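PDB 2VSH: 2-c-methyl-d-erythritol 4-phosphate cytidylyltransferase from Streptococcus pneumoniae, which transfers the cytidylyl group of CTP to D-ribitol 5-phosphate, giving the CDP-ribitol used for teichoic acid precursors. Local coordinates for residues 110-115 / 169-174; 115-120 / 218-223. All coordinates share one frame; numbering follows the deposited sequence.

Interaction 1. Residues 110-115 / 169-174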
loop_
_atom_site.group_PDB
_atom_site.type_symbol
_atom_site.label_atom_id
_atom_site.label_comp_id
_atom_site.label_asym_id
_atom_site.label_seq_id
_atom_site.Cartn_x
_atom_site.Cartn_y
_atom_site.Cartn_z
ATOM N N VAL A 110 15.767 -19.123 2.226
ATOM C CA VAL A 110 15.312 -17.759 2.497
ATOM C C VAL A 110 14.999 -17.104 1.151
ATOM O O VAL A 110 15.913 -16.661 0.449
ATOM C CB VAL A 110 16.381 -16.935 3.300
ATOM C CG1 VAL A 110 15.881 -15.505 3.594
ATOM C CG2 VAL A 110 16.740 -17.618 4.623
ATOM N N THR A 111 13.711 -17.064 0.779
ATOM C CA THR A 111 13.281 -16.480 -0.488
ATOM C C THR A 111 13.057 -14.973 -0.368
ATOM O O THR A 111 12.566 -14.491 0.652
ATOM C CB THR A 111 11.997 -17.155 -1.089
ATOM O OG1 THR A 111 10.843 -16.813 -0.306
ATOM C CG2 THR A 111 12.154 -18.681 -1.175
ATOM N N HIS A 112 13.435 -14.229 -1.415
ATOM C CA HIS A 112 13.421 -12.772 -1.344
ATOM C C HIS A 112 13.358 -12.168 -2.748
ATOM O O HIS A 112 14.019 -12.661 -3.667
ATOM C CB HIS A 112 14.676 -12.268 -0.591
ATOM C CG HIS A 112 14.680 -10.792 -0.337
ATOM N ND1 HIS A 112 13.796 -10.185 0.531
ATOM C CD2 HIS A 112 15.449 -9.799 -0.849
ATOM C CE1 HIS A 112 14.035 -8.883 0.556
ATOM N NE2 HIS A 112 15.021 -8.621 -0.285
ATOM N N ASP A 113 12.563 -11.111 -2.903
ATOM C CA ASP A 113 12.433 -10.381 -4.178
ATOM C C ASP A 113 13.757 -9.751 -4.586
ATOM O O ASP A 113 14.390 -9.090 -3.767
ATOM C CB ASP A 113 11.430 -9.233 -4.030
ATOM C CG ASP A 113 10.006 -9.703 -3.807
ATOM O OD1 ASP A 113 9.639 -10.800 -4.281
ATOM O OD2 ASP A 113 9.244 -8.954 -3.165
ATOM N N SER A 114 14.135 -9.880 -5.860
ATOM C CA SER A 114 15.341 -9.204 -6.375
ATOM C C SER A 114 15.272 -7.691 -6.255
ATOM O O SER A 114 16.303 -7.045 -6.090
ATOM C CB SER A 114 15.599 -9.560 -7.835
ATOM O OG SER A 114 14.523 -9.100 -8.622
ATOM N N VAL A 115 14.059 -7.139 -6.359
ATOM C CA VAL A 115 13.854 -5.679 -6.336
ATOM C C VAL A 115 13.608 -5.105 -4.940
ATOM O O VAL A 115 13.081 -3.993 -4.779
ATOM C CB VAL A 115 12.732 -5.238 -7.290
ATOM C CG1 VAL A 115 13.185 -5.392 -8.747
ATOM C CG2 VAL A 115 11.412 -6.009 -6.985
ATOM N N GLN A 169 5.890 -8.425 3.078
ATOM C CA GLN A 169 7.131 -8.135 2.389
ATOM C C GLN A 169 7.818 -9.457 2.103
ATOM O O GLN A 169 7.187 -10.502 2.171
ATOM C CB GLN A 169 8.027 -7.237 3.242
ATOM C CG GLN A 169 7.373 -5.934 3.716
ATOM C CD GLN A 169 8.358 -5.028 4.462
ATOM O OE1 GLN A 169 9.262 -5.500 5.162
ATOM N NE2 GLN A 169 8.192 -3.721 4.296
ATOM N N THR A 170 9.102 -9.406 1.765
ATOM C CA THR A 170 9.949 -10.592 1.804
ATOM C C THR A 170 11.186 -10.233 2.646
ATOM O O THR A 170 11.453 -9.050 2.834
ATOM C CB THR A 170 10.273 -11.166 0.393
ATOM O OG1 THR A 170 11.229 -10.351 -0.299
ATOM C CG2 THR A 170 8.995 -11.348 -0.456
ATOM N N PRO A 171 11.951 -11.234 3.137
ATOM C CA PRO A 171 11.889 -12.702 2.943
ATOM C C PRO A 171 10.629 -13.484 3.336
ATOM O O PRO A 171 9.821 -13.055 4.163
ATOM C CB PRO A 171 13.102 -13.222 3.738
ATOM C CG PRO A 171 14.040 -12.101 3.796
ATOM C CD PRO A 171 13.140 -10.863 3.924
ATOM N N GLN A 172 10.490 -14.634 2.690
ATOM C CA GLN A 172 9.593 -15.693 3.092
ATOM C C GLN A 172 10.458 -16.946 3.164
ATOM O O GLN A 172 11.130 -17.311 2.191
ATOM C CB GLN A 172 8.454 -15.848 2.084
ATOM C CG GLN A 172 7.635 -14.584 1.922
ATOM C CD GLN A 172 6.439 -14.720 0.981
ATOM O OE1 GLN A 172 5.384 -14.149 1.238
ATOM N NE2 GLN A 172 6.605 -15.457 -0.113
ATOM N N THR A 173 10.451 -17.589 4.328
ATOM C CA THR A 173 11.453 -18.598 4.663
ATOM C C THR A 173 10.801 -19.911 5.106
ATOM O O THR A 173 9.830 -19.918 5.862
ATOM C CB THR A 173 12.414 -18.050 5.761
ATOM O OG1 THR A 173 13.034 -16.856 5.266
ATOM C CG2 THR A 173 13.496 -19.070 6.146
ATOM N N PHE A 174 11.338 -21.024 4.614
ATOM C CA PHE A 174 10.741 -22.324 4.857
ATOM C C PHE A 174 11.671 -23.460 4.423
ATOM O O PHE A 174 12.617 -23.243 3.677
ATOM C CB PHE A 174 9.364 -22.420 4.141
ATOM C CG PHE A 174 9.344 -21.820 2.761
ATOM C CD1 PHE A 174 9.986 -22.449 1.701
ATOM C CD2 PHE A 174 8.676 -20.624 2.518
ATOM C CE1 PHE A 174 9.975 -21.877 0.426
ATOM C CE2 PHE A 174 8.656 -20.059 1.253
ATOM C CZ PHE A 174 9.312 -20.686 0.207
#
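Thr111 and Gln172 face each other as a hydrogen-bonded pair of two antiparallel strands. Gln172 N donates to Thr111 O at 2.9 Å, and Thr111 N donates to Gln172 O at 3.0 Å. Gln172 O takes a second bond from Thr111 OG1, at 2.6 Å. That hydroxyl sits between the backbone N and the carbonyl carbon of Thr111 (chi1 71°). Thr111 OG1 is thereby turned toward the partner strand, while Thr111 CG2 touches Phe174 CZ at 3.7 Å. Val110 and Thr173 form the next, non-hydrogen-bonded pair, and their side chains lie side by side on the other face of the sheet. There Val110 CG1 also packs on Pro171 CB at 3.6 Å.

The second strand turns a corner at Thr170, and a cis peptide bond leads into Pro171. Here a side chain takes over the cross-strand bonding. Asp113 N donates to Thr170 OG1 at 3.0 Å, and the bond is nearly straight (168°). His112 ND1 comes within 2.7 Å of Thr170 OG1. Pro171 N lies at the edge of the imidazole, near its plane. Thr170 CG2 turns to the carboxylate of Asp113, 3.6 Å from Asp113 OD2.

A second shell holds these groups. His112 NE2 bonds to Arg116 O. The carboxylate of Asp113 makes salt bridges with Arg116 and with Arg86, which probably binds CTP. Asn127 bonds to the hydroxyl of Thr173. Strand 3-9 pairs with the far side of strand 108-113, with Tyr4, Gly6 and Leu8 among the partners.

All the touching residues are buried, and several of their polar atoms find partners within the protein. The threonine hydroxyls provide some of them. Thr170 OG1 accepts from the backbone of Asp113, just before Ser114, another probable CTP-binding residue.

Interaction 2. Residues 115-120 / 218-223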
loop_
_atom_site.group_PDB
_atom_site.type_symbol
_atom_site.label_atom_id
_atom_site.label_comp_id
_atom_site.label_asym_id
_atom_site.label_seq_id
_atom_site.Cartn_x
_atom_site.Cartn_y
_atom_site.Cartn_z
ATOM N N VAL A 115 14.059 -7.139 -6.359
ATOM C CA VAL A 115 13.854 -5.679 -6.336
ATOM C C VAL A 115 13.608 -5.105 -4.940
ATOM O O VAL A 115 13.081 -3.993 -4.779
ATOM C CB VAL A 115 12.732 -5.238 -7.290
ATOM C CG1 VAL A 115 13.185 -5.392 -8.747
ATOM C CG2 VAL A 115 11.412 -6.009 -6.985
ATOM N N ARG A 116 14.010 -5.864 -3.938
ATOM C CA ARG A 116 14.027 -5.388 -2.562
ATOM C C ARG A 116 15.479 -5.288 -2.061
ATOM O O ARG A 116 15.908 -6.107 -1.250
ATOM C CB ARG A 116 13.205 -6.299 -1.663
ATOM C CG ARG A 116 11.689 -6.086 -1.770
ATOM C CD ARG A 116 10.963 -6.855 -0.680
ATOM N NE ARG A 116 9.544 -7.027 -1.002
ATOM C CZ ARG A 116 8.558 -6.248 -0.565
ATOM N NH1 ARG A 116 8.807 -5.216 0.220
ATOM N NH2 ARG A 116 7.308 -6.501 -0.924
ATOM N N PRO A 117 16.238 -4.283 -2.557
ATOM C CA PRO A 117 17.670 -4.200 -2.207
ATOM C C PRO A 117 17.970 -3.721 -0.780
ATOM O O PRO A 117 19.144 -3.773 -0.360
ATOM C CB PRO A 117 18.230 -3.210 -3.232
ATOM C CG PRO A 117 17.074 -2.350 -3.608
ATOM C CD PRO A 117 15.819 -3.181 -3.440
ATOM N N PHE A 118 16.946 -3.275 -0.038
ATOM C CA PHE A 118 17.190 -2.680 1.286
ATOM C C PHE A 118 16.975 -3.648 2.443
ATOM O O PHE A 118 16.861 -3.229 3.601
ATOM C CB PHE A 118 16.357 -1.414 1.481
ATOM C CG PHE A 118 16.609 -0.377 0.428
ATOM C CD1 PHE A 118 17.836 0.283 0.363
ATOM C CD2 PHE A 118 15.628 -0.065 -0.503
ATOM C CE1 PHE A 118 18.084 1.241 -0.638
ATOM C CE2 PHE A 118 15.864 0.898 -1.502
ATOM C CZ PHE A 118 17.088 1.550 -1.555
ATOM N N ILE A 119 16.941 -4.938 2.122
ATOM C CA ILE A 119 16.898 -5.985 3.140
ATOM C C ILE A 119 18.180 -5.856 3.955
ATOM O O ILE A 119 19.217 -5.446 3.429
ATOM C CB ILE A 119 16.779 -7.397 2.482
ATOM C CG1 ILE A 119 16.644 -8.514 3.544
ATOM C CG2 ILE A 119 17.931 -7.615 1.456
ATOM C CD1 ILE A 119 16.546 -9.916 2.974
ATOM N N THR A 120 18.105 -6.206 5.241
ATOM C CA THR A 120 19.230 -6.094 6.148
ATOM C C THR A 120 19.587 -7.487 6.680
ATOM O O THR A 120 18.779 -8.417 6.608
ATOM C CB THR A 120 18.876 -5.179 7.343
ATOM O OG1 THR A 120 17.807 -5.774 8.092
ATOM C CG2 THR A 120 18.470 -3.752 6.882
ATOM N N LEU A 218 11.639 -1.362 0.786
ATOM C CA LEU A 218 10.914 -1.004 -0.433
ATOM C C LEU A 218 11.034 -2.061 -1.535
ATOM O O LEU A 218 12.108 -2.608 -1.759
ATOM C CB LEU A 218 11.431 0.360 -0.955
ATOM C CG LEU A 218 10.921 0.961 -2.275
ATOM C CD1 LEU A 218 9.478 1.465 -2.178
ATOM C CD2 LEU A 218 11.812 2.102 -2.747
ATOM N N LYS A 219 9.917 -2.332 -2.205
ATOM C CA LYS A 219 9.894 -3.121 -3.420
ATOM C C LYS A 219 9.929 -2.155 -4.609
ATOM O O LYS A 219 9.048 -1.310 -4.748
ATOM C CB LYS A 219 8.642 -3.997 -3.470
ATOM C CG LYS A 219 8.661 -5.004 -4.596
ATOM C CD LYS A 219 7.420 -5.881 -4.620
ATOM C CE LYS A 219 7.702 -7.121 -5.445
ATOM N NZ LYS A 219 6.460 -7.866 -5.721
ATOM N N ILE A 220 10.961 -2.255 -5.442
ATOM C CA ILE A 220 11.114 -1.299 -6.545
ATOM C C ILE A 220 10.358 -1.840 -7.754
ATOM O O ILE A 220 10.876 -2.661 -8.497
ATOM C CB ILE A 220 12.603 -0.987 -6.870
ATOM C CG1 ILE A 220 13.320 -0.480 -5.616
ATOM C CG2 ILE A 220 12.702 0.038 -8.009
ATOM C CD1 ILE A 220 14.843 -0.499 -5.695
ATOM N N THR A 221 9.113 -1.385 -7.901
ATOM C CA THR A 221 8.202 -1.857 -8.942
ATOM C C THR A 221 7.974 -0.779 -10.001
ATOM O O THR A 221 8.086 -1.044 -11.194
ATOM C CB THR A 221 6.828 -2.265 -8.308
ATOM O OG1 THR A 221 7.009 -3.457 -7.539
ATOM C CG2 THR A 221 5.777 -2.517 -9.369
ATOM N N THR A 222 7.649 0.429 -9.555
ATOM C CA THR A 222 7.286 1.503 -10.450
ATOM C C THR A 222 8.429 2.514 -10.545
ATOM O O THR A 222 9.357 2.492 -9.736
ATOM C CB THR A 222 6.006 2.251 -9.960
ATOM O OG1 THR A 222 6.324 2.984 -8.779
ATOM C CG2 THR A 222 4.857 1.279 -9.664
ATOM N N VAL A 223 8.355 3.399 -11.531
ATOM C CA VAL A 223 9.353 4.467 -11.675
ATOM C C VAL A 223 9.329 5.429 -10.461
ATOM O O VAL A 223 10.345 6.046 -10.138
ATOM C CB VAL A 223 9.198 5.242 -13.028
ATOM C CG1 VAL A 223 10.501 5.947 -13.406
ATOM C CG2 VAL A 223 8.829 4.289 -14.145
HETATM O O HOH W 1 6.825 -9.065 -2.836
HETATM O O HOH W 2 14.132 -3.432 -0.114
#
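Arg116 lays one face of its guanidinium against Lys219. Lys219 CB stands over the centre of the group, 3.7 Å from Arg116 CZ. At the edge, in the guanidinium plane, a water accepts from Arg116 NH2 at 3.2 Å. The same water accepts from Lys219 NZ, so it bridges two like charges that stay 5.1 Å apart (Arg116 NH2 to Lys219 NZ). Asp113 holds NE of Arg116 and lies near Lys219 NZ in a long, weak ion pair. Asn217 O holds NH1 of Arg116, and the two bonds fix the group's turn. The Phe118 ring has Pro117 CG over one face, offset toward the rim. Leu218 CB approaches the ring obliquely, 4.2 Å from Phe118 CD2.

One direct hydrogen bond joins the two backbones. Ile220 N donates to Val115 O at 2.8 Å, with an angle of 165° at the hydrogen. Val115 CB lies 3.4 Å from Ile220 O, and Val115 CG2 packs beside Lys219 CG. Arg116 CA points its hydrogen at Leu218 O, 3.5 Å away. A second water takes a bond from Phe118 N and gives one to Leu218 O. Ile220 CG1 lies anti to the carbonyl carbon (chi1 -56°), and Ile220 CD1 meets Pro117 CG at 3.6 Å, the side chains crossing at about a right angle.

Arg116 to Ile119 form a type I beta turn. Thr120 then N-caps helix 121-133, as Thr222 does for helix 223-232. Phe118 and Ile220 both touch Ala229 of this last helix. The contact thus joins two strand-to-helix loops of an alpha/beta nucleotidyltransferase fold, next to the probable CTP-binding residues Arg86 and Ser114.

Interaction 1 lies in the core, in the middle of the central sheet, and pairs strands 108-113 and 165-175. Interaction 2 is only partly buried and joins loops. Val115 lies in both ranges but makes contact only in interaction 2; its loop begins just after strand 108-113. The first contact rests on strand pairing and threonine hydroxyls. The second has one direct backbone bond, two bridging waters and apolar side chains. The two also touch in space: Ile119 packs on Pro171 and His112, and Arg116 CD lies 3.5 Å from Thr170 OG1. Lys219 CE packs 3.3 Å from Asp113 OD2, joining the two contacts beside the probable CTP site.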